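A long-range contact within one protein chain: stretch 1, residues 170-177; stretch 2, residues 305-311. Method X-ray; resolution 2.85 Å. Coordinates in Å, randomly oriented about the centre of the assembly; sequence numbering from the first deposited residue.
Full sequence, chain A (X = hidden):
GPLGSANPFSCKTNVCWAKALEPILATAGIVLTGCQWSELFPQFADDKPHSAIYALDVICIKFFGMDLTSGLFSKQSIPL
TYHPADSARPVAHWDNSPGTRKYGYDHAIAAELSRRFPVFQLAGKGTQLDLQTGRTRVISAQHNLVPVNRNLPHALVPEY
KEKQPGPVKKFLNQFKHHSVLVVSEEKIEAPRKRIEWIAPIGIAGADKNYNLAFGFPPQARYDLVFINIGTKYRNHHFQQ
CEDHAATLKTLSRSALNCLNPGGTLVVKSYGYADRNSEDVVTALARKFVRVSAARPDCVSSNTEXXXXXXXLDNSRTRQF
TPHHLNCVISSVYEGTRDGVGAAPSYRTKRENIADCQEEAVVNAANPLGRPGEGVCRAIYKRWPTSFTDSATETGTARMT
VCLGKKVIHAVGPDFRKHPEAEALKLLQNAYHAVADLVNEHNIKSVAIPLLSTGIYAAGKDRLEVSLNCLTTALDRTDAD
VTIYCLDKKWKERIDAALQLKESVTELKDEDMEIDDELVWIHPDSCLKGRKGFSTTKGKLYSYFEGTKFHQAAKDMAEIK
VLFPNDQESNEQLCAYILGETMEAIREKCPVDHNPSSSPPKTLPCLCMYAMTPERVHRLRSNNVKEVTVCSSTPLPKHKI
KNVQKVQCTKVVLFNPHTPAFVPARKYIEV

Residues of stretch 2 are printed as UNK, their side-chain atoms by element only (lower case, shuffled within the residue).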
# COMPACT_ATOMS: atom_id res chain seq x y z
N LYS A 170 -14.46 -24.55 -6.04
CA LYS A 170 -13.22 -24.56 -6.84
C LYS A 170 -12.18 -23.65 -6.19
O LYS A 170 -10.99 -23.97 -6.16
CB LYS A 170 -13.50 -24.10 -8.28
CG LYS A 170 -12.25 -24.02 -9.19
CD LYS A 170 -12.23 -22.79 -10.14
CE LYS A 170 -11.86 -21.45 -9.42
NZ LYS A 170 -11.26 -20.43 -10.35
N PHE A 171 -12.65 -22.53 -5.64
CA PHE A 171 -11.77 -21.54 -5.03
C PHE A 171 -11.30 -21.97 -3.65
O PHE A 171 -10.11 -21.88 -3.34
CB PHE A 171 -12.47 -20.18 -4.96
CG PHE A 171 -11.60 -19.07 -4.44
CD1 PHE A 171 -10.29 -18.95 -4.85
CD2 PHE A 171 -12.10 -18.15 -3.54
CE1 PHE A 171 -9.49 -17.93 -4.37
CE2 PHE A 171 -11.31 -17.12 -3.06
CZ PHE A 171 -10.00 -17.01 -3.47
N LEU A 172 -12.22 -22.43 -2.81
CA LEU A 172 -11.87 -22.85 -1.46
C LEU A 172 -10.91 -24.03 -1.47
O LEU A 172 -10.12 -24.21 -0.53
CB LEU A 172 -13.12 -23.16 -0.64
CG LEU A 172 -13.94 -21.95 -0.18
CD1 LEU A 172 -15.13 -22.37 0.67
CD2 LEU A 172 -13.07 -20.98 0.59
N ASN A 173 -10.97 -24.86 -2.52
CA ASN A 173 -10.06 -26.00 -2.62
C ASN A 173 -8.61 -25.58 -2.86
O ASN A 173 -7.70 -26.39 -2.70
CB ASN A 173 -10.51 -26.96 -3.72
CG ASN A 173 -11.69 -27.82 -3.30
OD1 ASN A 173 -12.00 -27.91 -2.11
ND2 ASN A 173 -12.35 -28.45 -4.26
N GLN A 174 -8.40 -24.32 -3.21
CA GLN A 174 -7.04 -23.81 -3.38
C GLN A 174 -6.38 -23.51 -2.04
O GLN A 174 -5.22 -23.11 -1.99
CB GLN A 174 -7.02 -22.57 -4.27
CG GLN A 174 -7.42 -22.86 -5.70
CD GLN A 174 -6.21 -22.91 -6.61
OE1 GLN A 174 -5.79 -23.99 -7.04
NE2 GLN A 174 -5.62 -21.75 -6.87
N PHE A 175 -7.14 -23.65 -0.96
CA PHE A 175 -6.58 -23.46 0.37
C PHE A 175 -6.53 -24.82 1.06
O PHE A 175 -7.44 -25.62 0.94
CB PHE A 175 -7.39 -22.43 1.14
CG PHE A 175 -7.48 -21.12 0.43
CD1 PHE A 175 -6.46 -20.19 0.53
CD2 PHE A 175 -8.56 -20.83 -0.39
CE1 PHE A 175 -6.53 -18.99 -0.16
CE2 PHE A 175 -8.63 -19.63 -1.07
CZ PHE A 175 -7.62 -18.71 -0.95
N LYS A 176 -5.44 -25.05 1.78
CA LYS A 176 -5.06 -26.39 2.22
C LYS A 176 -5.78 -26.80 3.50
O LYS A 176 -5.68 -27.95 3.94
CB LYS A 176 -3.53 -26.48 2.42
CG LYS A 176 -2.77 -25.14 2.51
CD LYS A 176 -2.64 -24.39 1.16
CE LYS A 176 -1.99 -23.01 1.32
NZ LYS A 176 -2.69 -22.09 2.29
N HIS A 177 -6.52 -25.87 4.09
CA HIS A 177 -7.16 -26.08 5.39
C HIS A 177 -8.53 -26.75 5.26
O HIS A 177 -9.33 -26.38 4.40
CB HIS A 177 -7.27 -24.74 6.10
CG HIS A 177 -6.04 -23.91 6.01
ND1 HIS A 177 -4.93 -24.12 6.81
CD2 HIS A 177 -5.72 -22.88 5.19
CE1 HIS A 177 -4.00 -23.24 6.50
NE2 HIS A 177 -4.44 -22.48 5.52
N UNK A 305 -12.92 -8.57 -6.12
CA UNK A 305 -11.55 -9.03 -5.97
C UNK A 305 -11.41 -9.64 -4.58
O UNK A 305 -11.67 -8.97 -3.59
c UNK A 305 -9.12 -8.21 -6.13
s UNK A 305 -8.65 -9.01 -7.67
c UNK A 305 -10.59 -7.85 -6.10
c UNK A 305 -8.94 -7.71 -8.87
N UNK A 306 -11.01 -10.89 -4.50
CA UNK A 306 -10.72 -11.49 -3.20
C UNK A 306 -9.29 -11.19 -2.81
O UNK A 306 -8.37 -11.45 -3.57
o UNK A 306 -16.38 -14.71 -3.50
c UNK A 306 -14.27 -14.33 -4.52
c UNK A 306 -10.96 -12.99 -3.20
c UNK A 306 -15.07 -14.28 -3.40
c UNK A 306 -12.95 -13.91 -4.44
c UNK A 306 -14.55 -13.81 -2.20
c UNK A 306 -13.22 -13.40 -2.14
c UNK A 306 -12.41 -13.43 -3.26
N UNK A 307 -9.12 -10.58 -1.64
CA UNK A 307 -7.82 -10.39 -1.01
C UNK A 307 -7.42 -11.58 -0.14
O UNK A 307 -8.20 -12.06 0.69
c UNK A 307 -7.83 -9.13 -0.15
c UNK A 307 -7.13 -7.50 -1.93
c UNK A 307 -8.17 -7.82 -0.87
c UNK A 307 -8.30 -6.68 0.13
N UNK A 308 -6.21 -12.07 -0.35
CA UNK A 308 -5.70 -13.22 0.39
C UNK A 308 -4.53 -12.84 1.30
O UNK A 308 -3.43 -12.58 0.84
c UNK A 308 -6.03 -15.48 -2.73
c UNK A 308 -4.74 -15.53 0.11
c UNK A 308 -6.41 -14.65 -1.53
c UNK A 308 -5.24 -14.30 -0.61
N UNK A 309 -4.78 -12.80 2.61
CA UNK A 309 -3.75 -12.57 3.61
C UNK A 309 -3.27 -13.91 4.18
O UNK A 309 -4.07 -14.66 4.72
c UNK A 309 -4.32 -11.70 4.74
c UNK A 309 -4.89 -10.39 4.27
c UNK A 309 -6.72 -9.10 3.36
c UNK A 309 -6.19 -10.31 3.80
c UNK A 309 -4.14 -9.23 4.32
c UNK A 309 -5.96 -7.95 3.41
c UNK A 309 -4.66 -8.01 3.89
N UNK A 310 -1.98 -14.20 4.06
CA UNK A 310 -1.46 -15.53 4.42
C UNK A 310 -0.57 -15.51 5.65
O UNK A 310 0.35 -14.70 5.75
n UNK A 310 -1.19 -17.14 -0.33
c UNK A 310 -2.09 -18.07 -0.61
c UNK A 310 -0.65 -16.10 3.26
c UNK A 310 -1.43 -16.43 2.01
n UNK A 310 -2.66 -18.11 -1.81
c UNK A 310 -0.52 -17.03 0.95
n UNK A 310 -2.44 -18.97 0.30
N UNK A 311 -0.80 -16.47 6.56
CA UNK A 311 0.03 -16.63 7.75
C UNK A 311 0.03 -15.45 8.71
O UNK A 311 0.96 -14.62 8.70
c UNK A 311 3.09 -18.56 6.36
o UNK A 311 3.70 -19.45 6.95
c UNK A 311 1.47 -16.95 7.36
n UNK A 311 3.65 -17.79 5.43
c UNK A 311 1.64 -18.29 6.68

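Position 305 opens the strand with four side-chain atoms in an unbranched run: two carbons, a sulfur, then a last carbon. A thioether in that place is methionine. Met 305 is buried, yet it lies out of reach of stretch 1.

Position 306 carries one carbon, then a ring of six carbons bearing a single oxygen. Its CA-to-CB bond points toward stretch 1, and the ring offers one face to CE2 of Phe 171. A six-membered ring with an oxygen on it is tyrosine. The closest approach is Phe 171 CE2 to Tyr 306 CG at 3.9 Å; the ring centroids are 5.2 Å apart and the planes meet at 36°, an oblique aromatic pair. The contact begins at the root of the ring, while the hydroxyl is hydrogen-bonded elsewhere in the structure.

At 307 there are four carbons, forked at the second, and the CA-to-CB bond points away from stretch 1. The fork one carbon beyond CB identifies leucine. Leu 307, buried like its neighbours, touches nothing on stretch 1, as the alternation of a strand would lead one to expect.

Position 308 also has four carbons, but the fork is at the first, and one arm is two carbons long. This is isoleucine, its CA-to-CB bond again pointing toward stretch 1. Ile 308 meets two phenylalanines, each at the ring edge: its CD1 lies 4.3 Å from Phe 171 CZ, and its CG2 lies 3.9 Å from Phe 175 CE1. The long arm alone comes near both rings, since Ile 308 CD1 is also 4.0 Å from Phe 175 CZ; the short arm, through CG2, adds a contact to Phe 175.

Position 309 shows one carbon and a plain ring of six carbons with no oxygen: phenylalanine. Phe 309 is buried but out of reach of stretch 1.

At 310 three carbons lead to a nitrogen, then to a carbon carrying two more nitrogens. That guanidinium makes it arginine. The CA-to-CB bond of Arg 310 runs sideways, but the extended chain brings its end nearer, with NH1 4.1 Å from Phe 175 CE1. Arg 310 NH1 also lies 3.7 Å from Lys 176 NZ, two like charges close together at the guanidinium edge. NH2 is hydrogen-bonded elsewhere.

Position 311 has three carbons, the third carrying one oxygen and one nitrogen, hence glutamine. The chain turns a corner at Gln 311, and its side chain reaches nothing on stretch 1.

The contact therefore works by side-chain packing, with no hydrogen bond across it; nearest CA atoms, in the pairs Phe 171 with Tyr 306 and Phe 175 with Arg 310, stand 10.3 Å apart, leaving room for rings between the backbones. On stretch 1 a type I turn from Leu 172 to Phe 175, with Phe 175 N hydrogen-bonded to Leu 172 O at 3.1 Å, follows Phe 171 and sets the second phenylalanine. For a designer the rule is compact: two rings one turn apart, and one isoleucine across from them that meets the edges of both.

Stretch 2 (305-311) MYLIFRQ
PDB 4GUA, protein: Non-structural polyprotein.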